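Local structure of HTH marR-type domain-containing protein (Streptococcus agalactiae serotype III, 7DVR) at residues E25-H30 against A103-I108; G36-H41 against E56-I61; K48-K53 against K91-T96. The protein binds heme as a heme sensor and, as a MarR-type winged helix-turn-helix protein, probably regulates transcription by binding DNA. All blocks are in the same frame, centred on the assembly; numbering follows the deposited sequence.

Interaction 1: residues E25-H30 against A103-I108; sequences EYDVEH and ATQFEI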
loop_
_atom_site.group_PDB
_atom_site.type_symbol
_atom_site.label_atom_id
_atom_site.label_comp_id
_atom_site.label_asym_id
_atom_site.label_seq_id
_atom_site.Cartn_x
_atom_site.Cartn_y
_atom_site.Cartn_z
ATOM N N GLU A 25 -0.486 6.035 -22.567
ATOM C CA GLU A 25 -0.046 7.202 -23.384
ATOM C C GLU A 25 1.201 6.907 -24.202
ATOM O O GLU A 25 1.367 7.463 -25.333
ATOM C CB GLU A 25 0.201 8.403 -22.493
ATOM C CG GLU A 25 -1.046 9.226 -22.456
ATOM C CD GLU A 25 -0.770 10.635 -22.013
ATOM O OE1 GLU A 25 0.376 11.155 -22.274
ATOM O OE2 GLU A 25 -1.671 11.157 -21.336
ATOM N N TYR A 26 2.064 6.059 -23.663
ATOM C CA TYR A 26 3.290 5.673 -24.375
ATOM C C TYR A 26 3.047 4.343 -25.130
ATOM O O TYR A 26 3.952 3.860 -25.778
ATOM C CB TYR A 26 4.454 5.847 -23.376
ATOM C CG TYR A 26 4.737 7.323 -23.045
ATOM C CD1 TYR A 26 3.876 8.070 -22.241
ATOM C CD2 TYR A 26 5.834 8.021 -23.569
ATOM C CE1 TYR A 26 4.095 9.430 -21.969
ATOM C CE2 TYR A 26 6.085 9.372 -23.285
ATOM C CZ TYR A 26 5.194 10.097 -22.502
ATOM O OH TYR A 26 5.361 11.443 -22.210
ATOM N N ASP A 27 1.831 3.805 -25.142
ATOM C CA ASP A 27 1.480 2.578 -25.892
ATOM C C ASP A 27 2.399 1.446 -25.401
ATOM O O ASP A 27 2.918 0.689 -26.235
ATOM C CB ASP A 27 1.669 2.769 -27.400
ATOM C CG ASP A 27 0.864 1.831 -28.268
ATOM O OD1 ASP A 27 -0.101 1.239 -27.783
ATOM O OD2 ASP A 27 1.181 1.757 -29.462
ATOM N N VAL A 28 2.569 1.344 -24.096
ATOM C CA VAL A 28 3.393 0.215 -23.544
ATOM C C VAL A 28 2.579 -0.427 -22.463
ATOM O O VAL A 28 3.130 -0.919 -21.426
ATOM C CB VAL A 28 4.738 0.721 -23.052
ATOM C CG1 VAL A 28 5.618 1.060 -24.218
ATOM C CG2 VAL A 28 4.584 1.851 -22.066
ATOM N N GLU A 29 1.282 -0.451 -22.709
ATOM C CA GLU A 29 0.374 -1.206 -21.848
ATOM C C GLU A 29 0.902 -2.655 -21.765
ATOM O O GLU A 29 1.614 -3.099 -22.656
ATOM C CB GLU A 29 -1.037 -1.160 -22.424
ATOM C CG GLU A 29 -2.106 -1.564 -21.434
ATOM C CD GLU A 29 -3.525 -1.632 -21.994
ATOM O OE1 GLU A 29 -3.777 -1.137 -23.124
ATOM O OE2 GLU A 29 -4.385 -2.183 -21.279
ATOM N N HIS A 30 0.540 -3.329 -20.690
ATOM C CA HIS A 30 0.878 -4.744 -20.376
ATOM C C HIS A 30 2.382 -4.928 -20.227
ATOM O O HIS A 30 2.787 -6.061 -20.005
ATOM C CB HIS A 30 0.377 -5.745 -21.430
ATOM C CG HIS A 30 -0.995 -5.461 -21.926
ATOM N ND1 HIS A 30 -1.233 -5.159 -23.250
ATOM C CD2 HIS A 30 -2.196 -5.447 -21.303
ATOM C CE1 HIS A 30 -2.523 -4.958 -23.429
ATOM N NE2 HIS A 30 -3.138 -5.138 -22.251
ATOM N N ALA A 103 9.719 -2.720 -27.098
ATOM C CA ALA A 103 10.920 -2.630 -26.248
ATOM C C ALA A 103 11.528 -1.216 -26.260
ATOM O O ALA A 103 11.959 -0.736 -25.193
ATOM C CB ALA A 103 11.944 -3.624 -26.715
ATOM N N THR A 104 11.686 -0.590 -27.418
ATOM C CA THR A 104 12.364 0.722 -27.495
ATOM C C THR A 104 11.422 1.801 -26.886
ATOM O O THR A 104 11.902 2.748 -26.244
ATOM C CB THR A 104 12.752 0.985 -28.947
ATOM O OG1 THR A 104 11.585 0.802 -29.766
ATOM C CG2 THR A 104 13.880 0.075 -29.399
ATOM N N GLN A 105 10.128 1.576 -26.996
ATOM C CA GLN A 105 9.097 2.480 -26.427
ATOM C C GLN A 105 9.128 2.344 -24.911
ATOM O O GLN A 105 8.925 3.299 -24.207
ATOM C CB GLN A 105 7.691 2.129 -26.931
ATOM C CG GLN A 105 7.387 2.606 -28.340
ATOM C CD GLN A 105 6.133 1.994 -28.931
ATOM O OE1 GLN A 105 5.179 1.678 -28.229
ATOM N NE2 GLN A 105 6.104 1.911 -30.257
ATOM N N PHE A 106 9.360 1.148 -24.400
ATOM C CA PHE A 106 9.266 0.893 -22.947
ATOM C C PHE A 106 10.433 1.572 -22.258
ATOM O O PHE A 106 10.267 2.099 -21.147
ATOM C CB PHE A 106 9.303 -0.608 -22.622
ATOM C CG PHE A 106 8.942 -0.927 -21.190
ATOM C CD1 PHE A 106 7.693 -0.608 -20.671
ATOM C CD2 PHE A 106 9.833 -1.615 -20.370
ATOM C CE1 PHE A 106 7.357 -0.935 -19.360
ATOM C CE2 PHE A 106 9.494 -1.935 -19.067
ATOM C CZ PHE A 106 8.256 -1.605 -18.558
ATOM N N GLU A 107 11.595 1.509 -22.892
ATOM C CA GLU A 107 12.835 2.114 -22.332
ATOM C C GLU A 107 12.647 3.633 -22.151
ATOM O O GLU A 107 13.073 4.162 -21.096
ATOM C CB GLU A 107 14.028 1.851 -23.251
ATOM C CG GLU A 107 15.152 1.068 -22.626
ATOM C CD GLU A 107 16.323 0.824 -23.575
ATOM O OE1 GLU A 107 16.107 0.829 -24.818
ATOM O OE2 GLU A 107 17.442 0.656 -23.082
ATOM N N ILE A 108 12.109 4.293 -23.181
ATOM C CA ILE A 108 11.761 5.754 -23.186
ATOM C C ILE A 108 10.813 6.016 -22.031
ATOM O O ILE A 108 11.094 6.834 -21.194
ATOM C CB ILE A 108 11.130 6.209 -24.527
ATOM C CG1 ILE A 108 12.115 6.115 -25.695
ATOM C CG2 ILE A 108 10.524 7.605 -24.405
ATOM C CD1 ILE A 108 11.485 6.324 -27.076
#
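V28 packs its isopropyl group against Q105 and F106 on helix 97-117. The apolar contact has two parts. In the first, V28 CG1 sits 3.6 Å from Q105 CB and 3.7 Å from F106 N, so this methyl lies against the start of one side chain and the backbone of the next residue. The V28 torsion explains this: CG1 is anti to the carbonyl carbon (chi1 -73°). In the second, V28 CB meets the edge of the F106 ring, near the ring plane, with CD1 the closest ring atom at 4.0 Å. The F106 ring also touches L31, further along the same loop. At the other end of the contact Y26 approaches more loosely, its CD2 lying 4.8 Å from I108 CG2. F109, on the same helix, is touched by both Y26 and V28.

The loop 25-30 follows helix 4-25. D27 has positive phi (58°) and closes that helix with a Schellman motif, turning the chain so that V28 faces helix 97-117. In the MarR fold these two helices belong to the dimerisation part of the subunit, and the loop leads on to helix 34-44 of the winged helix-turn-helix part. The contact therefore lies where the two parts join.

The polar contact lies on the more exposed side. Q105 reaches out beyond CG in an extended chain, and its amide end comes up to the backbone carbonyls of Y26 and D27. The modelled OE1 is 3.2 Å from D27 O. The amide is probably turned over in the model, and in the reversed orientation this approach may be a hydrogen bond. The amide plane of Q105 and the carboxylate plane of D27 are 18° apart. D27 O accepts a hydrogen bond from K102 NZ of the same chain.

Interaction 2: residues G36-H41 against E56-I61; sequences GHLVMH and EEILHI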
loop_
_atom_site.group_PDB
_atom_site.type_symbol
_atom_site.label_atom_id
_atom_site.label_comp_id
_atom_site.label_asym_id
_atom_site.label_seq_id
_atom_site.Cartn_x
_atom_site.Cartn_y
_atom_site.Cartn_z
ATOM N N GLY A 36 7.218 -6.863 -19.714
ATOM C CA GLY A 36 8.323 -5.912 -19.911
ATOM C C GLY A 36 9.657 -6.541 -19.637
ATOM O O GLY A 36 10.609 -6.309 -20.386
ATOM N N HIS A 37 9.746 -7.236 -18.531
ATOM C CA HIS A 37 11.046 -7.741 -18.053
ATOM C C HIS A 37 11.609 -8.672 -19.117
ATOM O O HIS A 37 12.785 -8.560 -19.452
ATOM C CB HIS A 37 10.884 -8.409 -16.693
ATOM C CG HIS A 37 12.215 -8.700 -16.065
ATOM N ND1 HIS A 37 12.943 -7.729 -15.425
ATOM C CD2 HIS A 37 12.975 -9.803 -16.007
ATOM C CE1 HIS A 37 14.083 -8.209 -14.989
ATOM N NE2 HIS A 37 14.131 -9.484 -15.330
ATOM N N LEU A 38 10.780 -9.583 -19.587
ATOM C CA LEU A 38 11.205 -10.611 -20.575
ATOM C C LEU A 38 11.478 -9.934 -21.939
ATOM O O LEU A 38 12.351 -10.331 -22.640
ATOM C CB LEU A 38 10.125 -11.690 -20.717
ATOM C CG LEU A 38 9.973 -12.660 -19.536
ATOM C CD1 LEU A 38 9.081 -13.856 -19.858
ATOM C CD2 LEU A 38 11.311 -13.132 -18.999
ATOM N N VAL A 39 10.750 -8.897 -22.334
ATOM C CA VAL A 39 10.914 -8.275 -23.670
ATOM C C VAL A 39 12.238 -7.562 -23.656
ATOM O O VAL A 39 12.999 -7.669 -24.596
ATOM C CB VAL A 39 9.780 -7.240 -23.928
ATOM C CG1 VAL A 39 10.133 -6.165 -24.956
ATOM C CG2 VAL A 39 8.495 -7.966 -24.261
ATOM N N MET A 40 12.506 -6.870 -22.567
ATOM C CA MET A 40 13.767 -6.123 -22.480
ATOM C C MET A 40 14.943 -7.118 -22.386
ATOM O O MET A 40 16.065 -6.800 -22.862
ATOM C CB MET A 40 13.750 -5.231 -21.255
ATOM C CG MET A 40 12.680 -4.206 -21.262
ATOM S SD MET A 40 12.689 -3.309 -22.835
ATOM C CE MET A 40 14.240 -2.420 -22.737
ATOM N N HIS A 41 14.727 -8.287 -21.772
ATOM C CA HIS A 41 15.773 -9.339 -21.718
ATOM C C HIS A 41 16.075 -9.841 -23.130
ATOM O O HIS A 41 17.274 -9.766 -23.556
ATOM C CB HIS A 41 15.419 -10.472 -20.779
ATOM C CG HIS A 41 16.627 -11.287 -20.414
ATOM N ND1 HIS A 41 17.408 -10.985 -19.301
ATOM C CD2 HIS A 41 17.213 -12.352 -21.007
ATOM C CE1 HIS A 41 18.426 -11.835 -19.216
ATOM N NE2 HIS A 41 18.329 -12.705 -20.244
ATOM N N GLU A 56 11.069 -19.031 -16.632
ATOM C CA GLU A 56 10.837 -19.461 -15.216
ATOM C C GLU A 56 12.018 -19.052 -14.329
ATOM O O GLU A 56 11.819 -18.436 -13.270
ATOM C CB GLU A 56 10.709 -20.984 -15.069
ATOM C CG GLU A 56 9.535 -21.612 -15.792
ATOM C CD GLU A 56 9.647 -23.101 -16.090
ATOM O OE1 GLU A 56 10.215 -23.818 -15.303
ATOM O OE2 GLU A 56 9.143 -23.517 -17.125
ATOM N N GLU A 57 13.230 -19.439 -14.713
ATOM C CA GLU A 57 14.395 -19.165 -13.855
ATOM C C GLU A 57 14.577 -17.674 -13.721
ATOM O O GLU A 57 14.835 -17.262 -12.630
ATOM C CB GLU A 57 15.666 -19.841 -14.352
ATOM C CG GLU A 57 15.648 -21.308 -14.045
ATOM C CD GLU A 57 16.610 -22.133 -14.876
ATOM O OE1 GLU A 57 17.813 -21.802 -14.889
ATOM O OE2 GLU A 57 16.165 -23.112 -15.483
ATOM N N ILE A 58 14.488 -16.926 -14.815
ATOM C CA ILE A 58 14.762 -15.457 -14.814
ATOM C C ILE A 58 13.764 -14.722 -13.922
ATOM O O ILE A 58 14.161 -13.717 -13.303
ATOM C CB ILE A 58 14.703 -14.894 -16.237
ATOM C CG1 ILE A 58 15.824 -15.435 -17.127
ATOM C CG2 ILE A 58 14.726 -13.380 -16.220
ATOM C CD1 ILE A 58 15.496 -15.342 -18.618
ATOM N N LEU A 59 12.506 -15.159 -13.882
ATOM C CA LEU A 59 11.462 -14.463 -13.074
ATOM C C LEU A 59 11.125 -15.201 -11.769
ATOM O O LEU A 59 10.181 -14.786 -11.084
ATOM C CB LEU A 59 10.219 -14.365 -13.938
ATOM C CG LEU A 59 10.367 -13.510 -15.185
ATOM C CD1 LEU A 59 9.096 -13.626 -15.995
ATOM C CD2 LEU A 59 10.642 -12.041 -14.841
ATOM N N HIS A 60 11.802 -16.298 -11.464
ATOM C CA HIS A 60 11.542 -17.100 -10.241
ATOM C C HIS A 60 10.056 -17.454 -10.136
ATOM O O HIS A 60 9.451 -17.250 -9.079
ATOM C CB HIS A 60 11.999 -16.345 -8.986
ATOM C CG HIS A 60 13.367 -15.767 -9.079
ATOM N ND1 HIS A 60 13.581 -14.427 -9.345
ATOM C CD2 HIS A 60 14.588 -16.327 -8.936
ATOM C CE1 HIS A 60 14.877 -14.181 -9.362
ATOM N NE2 HIS A 60 15.522 -15.337 -9.111
ATOM N N ILE A 61 9.497 -18.033 -11.180
ATOM C CA ILE A 61 8.078 -18.464 -11.190
ATOM C C ILE A 61 8.001 -19.927 -11.592
ATOM O O ILE A 61 8.972 -20.485 -12.122
ATOM C CB ILE A 61 7.257 -17.564 -12.138
ATOM C CG1 ILE A 61 7.850 -17.541 -13.552
ATOM C CG2 ILE A 61 7.095 -16.160 -11.556
ATOM C CD1 ILE A 61 6.918 -16.972 -14.625
#
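H37 and L59 run antiparallel alongside each other between helix 34-44 and helix 52-59. The L59 methyl CD2 approaches the H37 ring obliquely and comes closest to CD2 of that ring, at 3.4 Å. The same ring meets I58 differently. I58 CG2 lies at its edge, in the ring plane, 4.0 Å from both CD2 and NE2 of H37. I58 thus spans two histidines: its other end, CD1, lies over one face of the H41 ring, 4.1 Å above the plane and offset toward the rim. Both imidazoles are placed alike, with CG anti to the backbone N (chi1 -169° in H37, -162° in H41).

L38 and L59 meet at an oblique angle. L59 CD1 is 3.8 Å from L38 CD2 and just as near L38 CG, so it sits at the branch point of the other leucine. Both leucines also touch L69 of helix 63-75. In MarR-type domains helices 52-59 and 63-75 are the helix-turn-helix pair, and helix 34-44 packs against them. H60, with positive phi (52°), ends helix 52-59 in a Schellman motif and opens the turn between the pair.

No hydrogen bond joins the two segments. H37 ND1 is instead hydrogen-bonded to E2 OE1 of the second subunit, which would help fix the rotation of the ring. The CD2-NE2 edge of the imidazole meets I58 CG2, with L59 CD2 close by CD2, while ND1 links to the second subunit. Between these segments the contact is thus one of van der Waals packing, largely by aliphatic groups.

Interaction 3: residues K48-K53 against K91-T96; sequences KDMSIK and KYLYLT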
loop_
_atom_site.group_PDB
_atom_site.type_symbol
_atom_site.label_atom_id
_atom_site.label_comp_id
_atom_site.label_asym_id
_atom_site.label_seq_id
_atom_site.Cartn_x
_atom_site.Cartn_y
_atom_site.Cartn_z
ATOM N N LYS A 48 21.756 -14.465 -27.565
ATOM C CA LYS A 48 21.312 -15.608 -26.743
ATOM C C LYS A 48 19.880 -15.956 -27.029
ATOM O O LYS A 48 19.206 -15.259 -27.740
ATOM C CB LYS A 48 21.458 -15.317 -25.253
ATOM C CG LYS A 48 22.911 -15.113 -24.882
ATOM C CD LYS A 48 23.157 -14.398 -23.579
ATOM C CE LYS A 48 24.643 -14.175 -23.380
ATOM N NZ LYS A 48 24.952 -13.584 -22.052
ATOM N N ASP A 49 19.455 -17.056 -26.444
ATOM C CA ASP A 49 18.054 -17.468 -26.617
ATOM C C ASP A 49 17.437 -17.636 -25.243
ATOM O O ASP A 49 18.126 -17.819 -24.272
ATOM C CB ASP A 49 17.970 -18.729 -27.459
ATOM C CG ASP A 49 18.263 -18.464 -28.921
ATOM O OD1 ASP A 49 17.405 -17.842 -29.629
ATOM O OD2 ASP A 49 19.388 -18.824 -29.336
ATOM N N MET A 50 16.132 -17.693 -25.243
ATOM C CA MET A 50 15.327 -17.812 -24.024
ATOM C C MET A 50 14.256 -18.863 -24.271
ATOM O O MET A 50 13.429 -18.652 -25.083
ATOM C CB MET A 50 14.708 -16.467 -23.637
ATOM C CG MET A 50 13.711 -16.547 -22.470
ATOM S SD MET A 50 12.758 -14.820 -22.228
ATOM C CE MET A 50 14.214 -13.865 -21.721
ATOM N N SER A 51 14.326 -19.938 -23.519
ATOM C CA SER A 51 13.268 -20.972 -23.553
ATOM C C SER A 51 12.227 -20.569 -22.484
ATOM O O SER A 51 12.490 -19.713 -21.591
ATOM C CB SER A 51 13.814 -22.343 -23.428
ATOM O OG SER A 51 14.535 -22.442 -22.212
ATOM N N ILE A 52 11.138 -21.318 -22.437
ATOM C CA ILE A 52 10.165 -21.107 -21.340
ATOM C C ILE A 52 10.837 -21.447 -20.019
ATOM O O ILE A 52 10.687 -20.708 -19.067
ATOM C CB ILE A 52 8.877 -21.869 -21.627
ATOM C CG1 ILE A 52 8.256 -21.302 -22.911
ATOM C CG2 ILE A 52 7.946 -21.731 -20.449
ATOM C CD1 ILE A 52 7.169 -22.125 -23.514
ATOM N N LYS A 53 11.645 -22.493 -20.011
ATOM C CA LYS A 53 12.423 -22.832 -18.820
ATOM C C LYS A 53 13.307 -21.645 -18.452
ATOM O O LYS A 53 13.436 -21.393 -17.297
ATOM C CB LYS A 53 13.300 -24.059 -19.101
ATOM C CG LYS A 53 14.407 -24.222 -18.090
ATOM C CD LYS A 53 14.904 -25.678 -17.990
ATOM C CE LYS A 53 16.017 -25.861 -16.976
ATOM N NZ LYS A 53 17.346 -25.530 -17.538
ATOM N N LYS A 91 10.797 -25.076 -25.814
ATOM C CA LYS A 91 10.069 -24.002 -26.526
ATOM C C LYS A 91 10.945 -22.784 -26.467
ATOM O O LYS A 91 11.138 -22.284 -25.350
ATOM C CB LYS A 91 8.757 -23.622 -25.840
ATOM C CG LYS A 91 7.670 -24.677 -25.812
ATOM C CD LYS A 91 7.492 -25.480 -27.085
ATOM C CE LYS A 91 6.851 -26.815 -26.778
ATOM N NZ LYS A 91 6.813 -27.702 -27.966
ATOM N N TYR A 92 11.301 -22.204 -27.623
ATOM C CA TYR A 92 12.073 -20.963 -27.572
ATOM C C TYR A 92 11.156 -19.765 -27.965
ATOM O O TYR A 92 10.156 -19.950 -28.675
ATOM C CB TYR A 92 13.218 -21.028 -28.559
ATOM C CG TYR A 92 14.459 -21.782 -28.090
ATOM C CD1 TYR A 92 15.212 -21.367 -26.979
ATOM C CD2 TYR A 92 14.824 -22.907 -28.767
ATOM C CE1 TYR A 92 16.302 -22.095 -26.519
ATOM C CE2 TYR A 92 15.886 -23.681 -28.285
ATOM C CZ TYR A 92 16.655 -23.236 -27.220
ATOM O OH TYR A 92 17.766 -24.012 -26.950
ATOM N N LEU A 93 11.464 -18.604 -27.390
ATOM C CA LEU A 93 10.781 -17.316 -27.509
ATOM C C LEU A 93 11.599 -16.343 -28.363
ATOM O O LEU A 93 12.804 -16.105 -28.027
ATOM C CB LEU A 93 10.522 -16.700 -26.118
ATOM C CG LEU A 93 10.056 -17.684 -25.036
ATOM C CD1 LEU A 93 9.592 -17.039 -23.785
ATOM C CD2 LEU A 93 8.882 -18.442 -25.555
ATOM N N TYR A 94 10.931 -15.614 -29.279
ATOM C CA TYR A 94 11.623 -14.634 -30.143
ATOM C C TYR A 94 10.758 -13.408 -30.251
ATOM O O TYR A 94 9.545 -13.531 -30.372
ATOM C CB TYR A 94 11.859 -15.110 -31.558
ATOM C CG TYR A 94 12.582 -16.444 -31.600
ATOM C CD1 TYR A 94 13.971 -16.546 -31.471
ATOM C CD2 TYR A 94 11.847 -17.611 -31.610
ATOM C CE1 TYR A 94 14.608 -17.784 -31.429
ATOM C CE2 TYR A 94 12.512 -18.868 -31.645
ATOM C CZ TYR A 94 13.882 -18.949 -31.546
ATOM O OH TYR A 94 14.509 -20.170 -31.598
ATOM N N LEU A 95 11.414 -12.309 -30.063
ATOM C CA LEU A 95 10.784 -10.992 -30.091
ATOM C C LEU A 95 10.400 -10.751 -31.558
ATOM O O LEU A 95 11.167 -10.977 -32.523
ATOM C CB LEU A 95 11.872 -10.080 -29.508
ATOM C CG LEU A 95 11.543 -8.790 -28.790
ATOM C CD1 LEU A 95 10.666 -8.984 -27.549
ATOM C CD2 LEU A 95 12.893 -8.130 -28.431
ATOM N N THR A 96 9.185 -10.277 -31.746
ATOM C CA THR A 96 8.684 -9.844 -33.086
ATOM C C THR A 96 9.018 -8.368 -33.385
ATOM O O THR A 96 9.596 -7.687 -32.546
ATOM C CB THR A 96 7.170 -10.014 -33.114
ATOM O OG1 THR A 96 6.584 -9.132 -32.132
ATOM C CG2 THR A 96 6.819 -11.458 -32.933
HETATM O O HOH W 1 15.244 -17.008 -27.773
#
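S51 and Y92 face each other as an antiparallel non-hydrogen-bonded pair, where short strand 50-51 joins strand 91-95 in the sheet of the winged helix-turn-helix. Strand 91-95 is the middle strand, with 79-83 beyond it.

The tight part runs from M50 to the start of helix 52-59. L93 N donates to M50 O at 3.0 Å, with an angle of 160° at the hydrogen. I52 N donates to K91 O in a more bent bond (139°). The same K91 O takes a CA-H contact from S51, with its CA at 3.1 Å. Beside these bonds the I52 and K91 side chains run alongside one another in the same direction. I52 CG1 also meets L93 CD2, at 3.9 Å. S51 is the N-cap of helix 52-59. Its side chain caps a backbone N in the first turn, while D54 OD2 accepts from S51 N, consistent with a capping box.

Toward D49 the strands part, and a water takes the place of a direct bond. It accepts from M50 N at 2.8 Å and donates to L93 O and to D49 OD1. D49, exposed here, lies by two tyrosines. Its CB is 3.8 Å from Y92 CD1. Its carboxylate plane stands 78° from the ring of Y94, with D49 OD1 3.3 Å from Y94 CE1.

Interactions 2 and 3 are neighbours, with centres about 11 Å apart, and share helix 52-59. They also touch where V39 O meets L95 CD2 at 3.9 Å. Interaction 1 lies about 17 Å from interaction 2, centre to centre. Helix 34-44 bridges the two: its M40 packs on F106 and E107, and V39 CG1 is 3.6 Å from A103 CB. Interactions 1 and 3 do not touch, but strand 91-95 runs directly into helix 97-117. The heme lies nearer the first two contacts. The side chain of F106 is about 5 Å from a bound heme, and that of H37 about 7 Å. The side chain of H114, an axial ligand of heme iron, is about 8 Å from that of F106. Interaction 3 lies away from the heme sites.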